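Local coordinates for putative methyl-accepting chemotaxis signal transduction protein (Campylobacter jejuni, PDB 6W3O) that probably senses small amino-acid-like ligands through a double Cache (dCache) periplasmic region and passes the signal on to the chemotaxis machinery, at residues A[79-84]-A[157-162]; A[177-182]-A[236-241]; A[88-93]-A[108-113]. All coordinates share one frame; numbering follows the deposited sequence.

Interaction 1 of 3, residues A[79-84]-A[157-162]; sequences LNVYLG and LGVDIP. With SKG (4-methylisoleucine), chain C.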
loop_
_atom_site.group_PDB
_atom_site.type_symbol
_atom_site.label_atom_id
_atom_site.label_comp_id
_atom_site.label_asym_id
_atom_site.label_seq_id
_atom_site.Cartn_x
_atom_site.Cartn_y
_atom_site.Cartn_z
ATOM N N LEU A 79 -12.688 -4.776 -1.062
ATOM C CA LEU A 79 -13.342 -4.926 -2.365
ATOM C C LEU A 79 -13.635 -6.402 -2.670
ATOM O O LEU A 79 -14.723 -6.733 -3.114
ATOM C CB LEU A 79 -12.479 -4.296 -3.458
ATOM C CG LEU A 79 -13.219 -4.140 -4.770
ATOM C CD1 LEU A 79 -14.281 -3.021 -4.597
ATOM C CD2 LEU A 79 -12.203 -3.811 -5.861
ATOM N N ASN A 80 -12.629 -7.252 -2.442
ATOM C CA ASN A 80 -12.706 -8.695 -2.689
ATOM C C ASN A 80 -11.973 -9.383 -1.572
ATOM O O ASN A 80 -10.902 -8.903 -1.146
ATOM C CB ASN A 80 -12.058 -9.148 -3.989
ATOM C CG ASN A 80 -12.697 -8.551 -5.235
ATOM O OD1 ASN A 80 -13.885 -8.698 -5.472
ATOM N ND2 ASN A 80 -11.875 -7.871 -6.022
ATOM N N VAL A 81 -12.479 -10.545 -1.155
ATOM C CA VAL A 81 -11.735 -11.416 -0.232
ATOM C C VAL A 81 -11.966 -12.839 -0.774
ATOM O O VAL A 81 -13.104 -13.202 -1.119
ATOM C CB VAL A 81 -12.238 -11.273 1.219
ATOM C CG1 VAL A 81 -11.568 -12.278 2.123
ATOM C CG2 VAL A 81 -12.060 -9.878 1.746
ATOM N N TYR A 82 -10.907 -13.636 -0.872
ATOM C CA TYR A 82 -10.987 -14.872 -1.650
ATOM C C TYR A 82 -9.996 -15.903 -1.179
ATOM O O TYR A 82 -8.979 -15.590 -0.568
ATOM C CB TYR A 82 -10.837 -14.603 -3.168
ATOM C CG TYR A 82 -9.726 -13.644 -3.536
ATOM C CD1 TYR A 82 -9.938 -12.266 -3.515
ATOM C CD2 TYR A 82 -8.477 -14.109 -3.941
ATOM C CE1 TYR A 82 -8.924 -11.386 -3.882
ATOM C CE2 TYR A 82 -7.454 -13.240 -4.290
ATOM C CZ TYR A 82 -7.702 -11.879 -4.304
ATOM O OH TYR A 82 -6.722 -11.014 -4.683
ATOM N N LEU A 83 -10.268 -17.143 -1.582
ATOM C CA LEU A 83 -9.366 -18.259 -1.299
ATOM C C LEU A 83 -9.172 -19.069 -2.587
ATOM O O LEU A 83 -10.137 -19.634 -3.118
ATOM C CB LEU A 83 -9.940 -19.168 -0.188
ATOM C CG LEU A 83 -9.088 -20.361 0.200
ATOM C CD1 LEU A 83 -7.758 -19.917 0.792
ATOM C CD2 LEU A 83 -9.822 -21.292 1.125
ATOM N N GLY A 84 -7.936 -19.033 -3.089
ATOM C CA GLY A 84 -7.560 -19.740 -4.331
ATOM C C GLY A 84 -7.033 -21.120 -4.056
ATOM O O GLY A 84 -6.190 -21.293 -3.161
ATOM N N LEU A 157 -5.034 -17.243 0.370
ATOM C CA LEU A 157 -5.978 -16.193 0.743
ATOM C C LEU A 157 -5.566 -14.903 0.060
ATOM O O LEU A 157 -4.376 -14.562 0.036
ATOM C CB LEU A 157 -5.902 -15.999 2.256
ATOM C CG LEU A 157 -6.760 -14.898 2.863
ATOM C CD1 LEU A 157 -8.237 -15.155 2.724
ATOM C CD2 LEU A 157 -6.400 -14.769 4.324
ATOM N N GLY A 158 -6.538 -14.163 -0.452
ATOM C CA GLY A 158 -6.289 -12.809 -0.961
ATOM C C GLY A 158 -7.294 -11.843 -0.423
ATOM O O GLY A 158 -8.479 -12.144 -0.264
ATOM N N VAL A 159 -6.809 -10.619 -0.179
ATOM C CA VAL A 159 -7.607 -9.491 0.298
ATOM C C VAL A 159 -7.264 -8.296 -0.567
ATOM O O VAL A 159 -6.097 -7.898 -0.663
ATOM C CB VAL A 159 -7.303 -9.179 1.782
ATOM C CG1 VAL A 159 -8.041 -7.926 2.201
ATOM C CG2 VAL A 159 -7.643 -10.342 2.659
ATOM N N ASP A 160 -8.271 -7.750 -1.274
ATOM C CA ASP A 160 -8.062 -6.584 -2.128
ATOM C C ASP A 160 -8.636 -5.337 -1.475
ATOM O O ASP A 160 -9.837 -5.263 -1.189
ATOM C CB ASP A 160 -8.800 -6.778 -3.480
ATOM C CG ASP A 160 -8.291 -7.916 -4.327
ATOM O OD1 ASP A 160 -7.198 -8.451 -4.051
ATOM O OD2 ASP A 160 -9.053 -8.293 -5.257
ATOM N N ILE A 161 -7.758 -4.362 -1.251
ATOM C CA ILE A 161 -8.132 -3.092 -0.692
ATOM C C ILE A 161 -7.958 -2.024 -1.780
ATOM O O ILE A 161 -6.920 -1.962 -2.406
ATOM C CB ILE A 161 -7.224 -2.737 0.498
ATOM C CG1 ILE A 161 -7.244 -3.863 1.548
ATOM C CG2 ILE A 161 -7.654 -1.401 1.117
ATOM C CD1 ILE A 161 -8.594 -4.112 2.181
ATOM N N PRO A 162 -8.970 -1.152 -2.008
ATOM C CA PRO A 162 -8.788 -0.125 -3.027
ATOM C C PRO A 162 -7.567 0.742 -2.743
ATOM O O PRO A 162 -7.369 1.204 -1.597
ATOM C CB PRO A 162 -10.076 0.712 -2.901
ATOM C CG PRO A 162 -11.112 -0.246 -2.379
ATOM C CD PRO A 162 -10.309 -1.079 -1.401
HETATM N N SKG C . -7.842 -9.066 -7.588
HETATM C CA SKG C . -7.621 -10.458 -8.021
HETATM C C SKG C . -7.037 -10.355 -9.431
HETATM O O SKG C . -7.430 -9.457 -10.217
HETATM C CB SKG C . -8.945 -11.241 -7.901
HETATM C CG SKG C . -8.690 -12.733 -8.196
HETATM C CD1 SKG C . -9.750 -13.539 -7.443
HETATM C CD2 SKG C . -8.739 -13.011 -9.732
HETATM O OXT SKG C . -6.159 -11.176 -9.805
HETATM C CAE SKG C . -10.112 -10.638 -8.675
#

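Interaction 2 of 3, residues A[177-182]-A[236-241]; sequences TFLFDQ and YTACIT. With NA (sodium ion), chain F.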
loop_
_atom_site.group_PDB
_atom_site.type_symbol
_atom_site.label_atom_id
_atom_site.label_comp_id
_atom_site.label_asym_id
_atom_site.label_seq_id
_atom_site.Cartn_x
_atom_site.Cartn_y
_atom_site.Cartn_z
ATOM N N THR A 177 3.181 16.891 1.041
ATOM C CA THR A 177 3.778 15.540 0.993
ATOM C C THR A 177 3.161 14.771 -0.167
ATOM O O THR A 177 2.060 15.051 -0.620
ATOM C CB THR A 177 3.534 14.776 2.316
ATOM O OG1 THR A 177 2.134 14.705 2.598
ATOM C CG2 THR A 177 4.262 15.456 3.479
ATOM N N PHE A 178 3.938 13.805 -0.636
ATOM C CA PHE A 178 3.577 12.999 -1.793
ATOM C C PHE A 178 4.323 11.688 -1.785
ATOM O O PHE A 178 5.337 11.520 -1.099
ATOM C CB PHE A 178 3.706 13.772 -3.118
ATOM C CG PHE A 178 5.004 14.532 -3.297
ATOM C CD1 PHE A 178 5.216 15.770 -2.678
ATOM C CD2 PHE A 178 5.975 14.074 -4.147
ATOM C CE1 PHE A 178 6.360 16.500 -2.907
ATOM C CE2 PHE A 178 7.112 14.819 -4.405
ATOM C CZ PHE A 178 7.347 16.003 -3.738
ATOM N N LEU A 179 3.792 10.740 -2.564
ATOM C CA LEU A 179 4.341 9.394 -2.601
ATOM C C LEU A 179 4.565 9.029 -4.074
ATOM O O LEU A 179 3.665 9.230 -4.884
ATOM C CB LEU A 179 3.304 8.475 -2.008
ATOM C CG LEU A 179 3.645 7.224 -1.267
ATOM C CD1 LEU A 179 4.577 7.571 -0.122
ATOM C CD2 LEU A 179 2.393 6.557 -0.726
ATOM N N PHE A 180 5.706 8.364 -4.335
ATOM C CA PHE A 180 5.986 7.667 -5.577
ATOM C C PHE A 180 5.860 6.177 -5.329
ATOM O O PHE A 180 6.339 5.678 -4.317
ATOM C CB PHE A 180 7.433 7.978 -6.057
ATOM C CG PHE A 180 7.674 9.427 -6.387
ATOM C CD1 PHE A 180 7.297 9.959 -7.610
ATOM C CD2 PHE A 180 8.183 10.287 -5.432
ATOM C CE1 PHE A 180 7.571 11.286 -7.910
ATOM C CE2 PHE A 180 8.383 11.623 -5.709
ATOM C CZ PHE A 180 8.082 12.123 -6.941
ATOM N N ASP A 181 5.457 5.461 -6.384
ATOM C CA ASP A 181 5.423 4.010 -6.367
ATOM C C ASP A 181 6.782 3.452 -6.763
ATOM O O ASP A 181 7.772 4.190 -6.877
ATOM C CB ASP A 181 4.268 3.482 -7.239
ATOM C CG ASP A 181 4.491 3.657 -8.736
ATOM O OD1 ASP A 181 5.633 3.913 -9.179
ATOM O OD2 ASP A 181 3.462 3.656 -9.449
ATOM N N GLN A 182 6.792 2.149 -6.845
ATOM C CA GLN A 182 7.967 1.342 -7.107
ATOM C C GLN A 182 8.743 1.806 -8.347
ATOM O O GLN A 182 9.955 1.567 -8.499
ATOM C CB GLN A 182 7.479 -0.124 -7.268
ATOM C CG GLN A 182 6.889 -0.735 -5.988
ATOM C CD GLN A 182 5.348 -0.723 -5.810
ATOM O OE1 GLN A 182 4.645 0.191 -6.214
ATOM N NE2 GLN A 182 4.857 -1.707 -5.033
ATOM N N TYR A 236 7.698 2.355 -1.768
ATOM C CA TYR A 236 7.345 3.728 -2.099
ATOM C C TYR A 236 8.500 4.679 -1.737
ATOM O O TYR A 236 9.359 4.383 -0.904
ATOM C CB TYR A 236 6.126 4.203 -1.279
ATOM C CG TYR A 236 4.838 3.484 -1.503
ATOM C CD1 TYR A 236 4.094 3.670 -2.647
ATOM C CD2 TYR A 236 4.336 2.660 -0.513
ATOM C CE1 TYR A 236 2.886 3.025 -2.830
ATOM C CE2 TYR A 236 3.100 2.103 -0.625
ATOM C CZ TYR A 236 2.444 2.176 -1.827
ATOM O OH TYR A 236 1.195 1.606 -1.857
ATOM N N THR A 237 8.451 5.838 -2.352
ATOM C CA THR A 237 9.265 6.948 -1.916
ATOM C C THR A 237 8.378 8.105 -1.469
ATOM O O THR A 237 7.523 8.546 -2.225
ATOM C CB THR A 237 10.203 7.446 -3.043
ATOM O OG1 THR A 237 11.026 6.358 -3.469
ATOM C CG2 THR A 237 11.118 8.560 -2.562
ATOM N N ALA A 238 8.487 8.488 -0.193
ATOM C CA ALA A 238 7.702 9.609 0.355
ATOM C C ALA A 238 8.548 10.868 0.358
ATOM O O ALA A 238 9.678 10.814 0.806
ATOM C CB ALA A 238 7.228 9.280 1.762
ATOM N N CYS A 239 7.975 11.990 -0.070
ATOM C CA CYS A 239 8.681 13.269 -0.116
ATOM C C CYS A 239 7.843 14.404 0.463
ATOM O O CYS A 239 6.596 14.369 0.491
ATOM C CB CYS A 239 9.062 13.625 -1.562
ATOM S SG CYS A 239 10.106 12.446 -2.419
ATOM N N ILE A 240 8.553 15.459 0.841
ATOM C CA ILE A 240 7.957 16.728 1.192
ATOM C C ILE A 240 8.809 17.802 0.539
ATOM O O ILE A 240 10.044 17.655 0.487
ATOM C CB ILE A 240 7.871 16.909 2.729
ATOM C CG1 ILE A 240 7.010 18.127 3.063
ATOM C CG2 ILE A 240 9.237 16.981 3.354
ATOM C CD1 ILE A 240 6.569 18.175 4.526
ATOM N N THR A 241 8.173 18.861 0.042
ATOM C CA THR A 241 8.930 20.058 -0.428
ATOM C C THR A 241 8.202 21.320 0.009
ATOM O O THR A 241 6.981 21.317 0.209
ATOM C CB THR A 241 9.134 20.087 -1.964
ATOM O OG1 THR A 241 7.896 20.416 -2.600
ATOM C CG2 THR A 241 9.675 18.781 -2.495
HETATM NA NA NA F . 0.401 16.111 3.401
HETATM O O HOH W 1 9.831 4.402 -4.950
#

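Interaction 3 of 3, residues A[88-93]-A[108-113]; sequences GKVLLS and LDIKTK. With SKG (4-methylisoleucine), chain C.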
loop_
_atom_site.group_PDB
_atom_site.type_symbol
_atom_site.label_atom_id
_atom_site.label_comp_id
_atom_site.label_asym_id
_atom_site.label_seq_id
_atom_site.Cartn_x
_atom_site.Cartn_y
_atom_site.Cartn_z
ATOM N N GLY A 88 -7.174 -24.549 -9.350
ATOM C CA GLY A 88 -7.426 -23.391 -10.151
ATOM C C GLY A 88 -8.704 -22.631 -9.843
ATOM O O GLY A 88 -8.945 -21.555 -10.402
ATOM N N LYS A 89 -9.540 -23.174 -8.980
ATOM C CA LYS A 89 -10.761 -22.471 -8.588
ATOM C C LYS A 89 -10.480 -21.514 -7.452
ATOM O O LYS A 89 -9.597 -21.738 -6.630
ATOM C CB LYS A 89 -11.832 -23.460 -8.176
ATOM C CG LYS A 89 -12.125 -24.468 -9.280
ATOM C CD LYS A 89 -13.437 -25.160 -9.066
ATOM C CE LYS A 89 -13.568 -26.343 -10.028
ATOM N NZ LYS A 89 -14.618 -27.260 -9.568
ATOM N N VAL A 90 -11.295 -20.477 -7.383
ATOM C CA VAL A 90 -11.185 -19.479 -6.316
ATOM C C VAL A 90 -12.553 -19.194 -5.747
ATOM O O VAL A 90 -13.523 -18.896 -6.493
ATOM C CB VAL A 90 -10.486 -18.182 -6.790
ATOM C CG1 VAL A 90 -11.230 -17.511 -7.957
ATOM C CG2 VAL A 90 -10.344 -17.192 -5.655
ATOM N N LEU A 91 -12.633 -19.283 -4.419
ATOM C CA LEU A 91 -13.853 -18.884 -3.716
ATOM C C LEU A 91 -13.804 -17.383 -3.497
ATOM O O LEU A 91 -12.907 -16.885 -2.782
ATOM C CB LEU A 91 -13.978 -19.607 -2.385
ATOM C CG LEU A 91 -15.255 -19.263 -1.606
ATOM C CD1 LEU A 91 -16.534 -19.760 -2.316
ATOM C CD2 LEU A 91 -15.167 -19.863 -0.220
ATOM N N LEU A 92 -14.732 -16.666 -4.112
ATOM C CA LEU A 92 -14.671 -15.200 -4.184
ATOM C C LEU A 92 -15.848 -14.549 -3.496
ATOM O O LEU A 92 -17.007 -14.759 -3.887
ATOM C CB LEU A 92 -14.605 -14.774 -5.648
ATOM C CG LEU A 92 -14.676 -13.278 -5.958
ATOM C CD1 LEU A 92 -13.524 -12.507 -5.305
ATOM C CD2 LEU A 92 -14.686 -13.065 -7.448
ATOM N N SER A 93 -15.554 -13.715 -2.484
ATOM C CA SER A 93 -16.534 -12.810 -1.878
ATOM C C SER A 93 -16.275 -11.405 -2.400
ATOM O O SER A 93 -15.200 -10.857 -2.150
ATOM C CB SER A 93 -16.424 -12.839 -0.349
ATOM O OG SER A 93 -17.366 -12.005 0.262
ATOM N N LEU A 108 -10.811 -17.655 -13.606
ATOM C CA LEU A 108 -10.017 -16.501 -13.261
ATOM C C LEU A 108 -8.495 -16.654 -13.361
ATOM O O LEU A 108 -7.748 -15.770 -12.957
ATOM C CB LEU A 108 -10.487 -15.953 -11.910
ATOM C CG LEU A 108 -11.861 -15.281 -11.925
ATOM C CD1 LEU A 108 -12.312 -14.922 -10.540
ATOM C CD2 LEU A 108 -11.905 -14.044 -12.794
ATOM N N ASP A 109 -8.043 -17.780 -13.898
ATOM C CA ASP A 109 -6.629 -17.976 -14.245
ATOM C C ASP A 109 -5.714 -17.658 -13.061
ATOM O O ASP A 109 -4.716 -16.952 -13.183
ATOM C CB ASP A 109 -6.232 -17.105 -15.453
ATOM C CG ASP A 109 -7.031 -17.434 -16.693
ATOM O OD1 ASP A 109 -7.166 -18.632 -16.978
ATOM O OD2 ASP A 109 -7.556 -16.505 -17.353
ATOM N N ILE A 110 -6.032 -18.221 -11.908
ATOM C CA ILE A 110 -5.387 -17.757 -10.691
ATOM C C ILE A 110 -3.914 -18.116 -10.582
ATOM O O ILE A 110 -3.126 -17.375 -10.013
ATOM C CB ILE A 110 -6.122 -18.148 -9.394
ATOM C CG1 ILE A 110 -6.051 -19.667 -9.144
ATOM C CG2 ILE A 110 -7.538 -17.580 -9.396
ATOM C CD1 ILE A 110 -6.662 -20.104 -7.834
ATOM N N LYS A 111 -3.494 -19.200 -11.225
ATOM C CA LYS A 111 -2.098 -19.584 -11.128
ATOM C C LYS A 111 -1.145 -18.725 -11.974
ATOM O O LYS A 111 0.080 -18.832 -11.833
ATOM C CB LYS A 111 -1.926 -21.045 -11.470
ATOM C CG LYS A 111 -2.442 -21.965 -10.382
ATOM C CD LYS A 111 -2.060 -23.407 -10.678
ATOM C CE LYS A 111 -2.433 -24.312 -9.542
ATOM N NZ LYS A 111 -2.144 -25.747 -9.840
ATOM N N THR A 112 -1.711 -17.820 -12.773
ATOM C CA THR A 112 -0.927 -16.852 -13.526
ATOM C C THR A 112 -0.681 -15.595 -12.726
ATOM O O THR A 112 -0.028 -14.657 -13.213
ATOM C CB THR A 112 -1.603 -16.428 -14.841
ATOM O OG1 THR A 112 -2.809 -15.690 -14.575
ATOM C CG2 THR A 112 -1.929 -17.629 -15.688
ATOM N N LYS A 113 -1.366 -15.495 -11.588
ATOM C CA LYS A 113 -1.353 -14.238 -10.841
ATOM C C LYS A 113 -0.170 -14.154 -9.870
ATOM O O LYS A 113 0.117 -15.093 -9.149
ATOM C CB LYS A 113 -2.652 -14.050 -10.065
ATOM C CG LYS A 113 -3.935 -14.150 -10.878
ATOM C CD LYS A 113 -4.047 -13.067 -11.934
ATOM C CE LYS A 113 -5.423 -13.107 -12.573
ATOM N NZ LYS A 113 -5.488 -12.114 -13.664
HETATM N N SKG C . -7.842 -9.066 -7.588
HETATM C CA SKG C . -7.621 -10.458 -8.021
HETATM C C SKG C . -7.037 -10.355 -9.431
HETATM O O SKG C . -7.430 -9.457 -10.217
HETATM C CB SKG C . -8.945 -11.241 -7.901
HETATM C CG SKG C . -8.690 -12.733 -8.196
HETATM C CD1 SKG C . -9.750 -13.539 -7.443
HETATM C CD2 SKG C . -8.739 -13.011 -9.732
HETATM O OXT SKG C . -6.159 -11.176 -9.805
HETATM C CAE SKG C . -10.112 -10.638 -8.675
HETATM O O HOH W 2 -10.656 -19.357 -11.246
HETATM O O HOH W 3 -7.694 -20.583 -12.505
#

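Interaction 1 of 3, residues A[79-84]-A[157-162]
L157 meets strand 80-84 in an antiparallel, non-hydrogen-bonded pair with L83; its CD1 lies 3.4 Å from Y82 O, while on the same face V81 CG1 packs loosely against L157 CD1 and V159 CG2. One residue on, G158 trades two backbone bonds with Y82, the shorter running from G158 N to Y82 O (2.8 Å). The Y82 ring, with CG lodged between its backbone N and carbonyl carbon (chi1 45°), folds back over this glycine, so that G158 CA makes a CH-pi contact 3.8 Å from the ring centroid. Methyl CD1 of the bound 4-methylisoleucine covers the opposite face. V159 turns its side chain to the other side of the sheet, toward F39 and T40 of helix 4-48. D160 then binds N80 O through its backbone N and accepts L79 N at its own carbonyl. Each oxygen of its carboxylate has two partners. Y82 OH gives a 2.7 Å bond to D160 OD1 from the syn side, and T142 OG1 bonds to OD1 as well. N80 ND2 uses the anti lone pair of D160 OD2 (3.0 Å), and N of the ligand donates a 2.7 Å hydrogen bond to D160 OD2. D133, close by, also binds the ligand; a protonated amino group would probably relieve the repulsion between the two carboxylates, as expected of an amino-acid-binding Cache pocket.

Interaction 2 of 3, residues A[177-182]-A[236-241]
Four backbone hydrogen bonds join F178 to C239 and F180 to T237, making two hydrogen-bonded pairs of an antiparallel ladder. The shortest and straightest runs from F180 N to T237 O (2.8 Å, 171° at the hydrogen). Past the end of strand 177-180 the ladder gives way to a water, which donates to D181 O and accepts from T237 OG1 at 2.7 Å. At the other end T177 OG1 coordinates a sodium ion at 2.4 Å, in a site completed in part by T173, T190 and the carbonyls of P174 and G175; the same hydroxyl is hydrogen-bonded to T25.

Outside the backbone, F178 lies across its partner strand. A chi1 of 48° swings the ring over C239, whose CB approaches one face at 3.9 Å from the centroid, toward the rim. T241 CG2 meets the edge of the same ring. The sulfur of C239, held in a disulfide with C230, points to the edge of the F180 ring, 3.8 Å from F180 CE2. On the other face of the sheet L179 divides its methyls: CD1 touches A238 CB, and CD2 rests over the Y236 ring, 4.0 Å from its centroid. T177 CG2 packs against I240 CD1.

The pair belongs to a five-stranded antiparallel sheet, consistent with the second Cache module of a dCache region. In it, strand 177-180 lies between 186-189 and 236-243. Helix 4-48 covers L179 and I240 on one face and also meets Y236, whereas F180, T237, C239 and T241 meet helix 202-211.

Interaction 3 of 3, residues A[88-93]-A[108-113]
Aliphatic contacts carry most of the meeting between V90 and the loop residues L108 and I110. V90 CG1 is the branch that touches both: it lies 3.8 Å from L108 CD1, the two side chains crossing at about a right angle, and 4.0 Å from I110 CG2. L92 CD2 adds a more distant contact to L108 CD1. The rest of I110 reaches along the backbone before V90, with CD1 3.6 Å from K89 O and CG1 against G88 O.

No direct hydrogen bond crosses the contact; two waters bridge it instead. Both donate to G88 O, one accepting from L108 N and the other from I110 N, so a single carbonyl serves two amides of the loop. Within the loop, D109 O takes a 2.7 Å bond from T112 OG1, lying in the carbonyl plane, and a longer one from T112 N, the second being the backbone bond of the 3-10 turn 110-112.

The third kind of contact is with bound 4-methylisoleucine. V90 CG2 and ligand CD1 are 4.1 Å apart, and L108 CD1 is equally far from ligand CD2, making these two residues part of the apolar lining. K113, bent at chi2 (-63°), brings CE within 3.5 Å of the ligand carboxylate atom OXT; its charged NZ stays 4.0 Å from OXT and bonds weakly to T134 OG1.

Strand 90-94 runs between strands 80-84 and 103-105, with V90 and L92 resting on Y82. L91 and S93 face helix 58-76, and the loop leads from strand 103-105 through the N-cap residue K113 into helix 114-119.

In the fold
Interactions 1 and 3 line adjoining parts of one ligand site in the first PDC (Cache) sensor domain, probably the membrane-distal one; their centres are 11 Å apart. Strands 80-84 and 90-94 are sheet neighbours, joined by L83 O to L91 N at 2.8 Å, and interaction 3 is nested in the chain loop that interaction 1 closes. Interaction 1 supplies D160 for the amino group and the Y82 ring face for a methyl, while interaction 3 adds V90, L108 and the K113 chain beside the carboxylate; D133, T134, Y131 and W115 complete the polar shell. Interaction 2, in a second sheet, is centred about 26 Å from interaction 1 and has no part in that site; its T177 binds sodium. Helix 4-48 packs against both sheets.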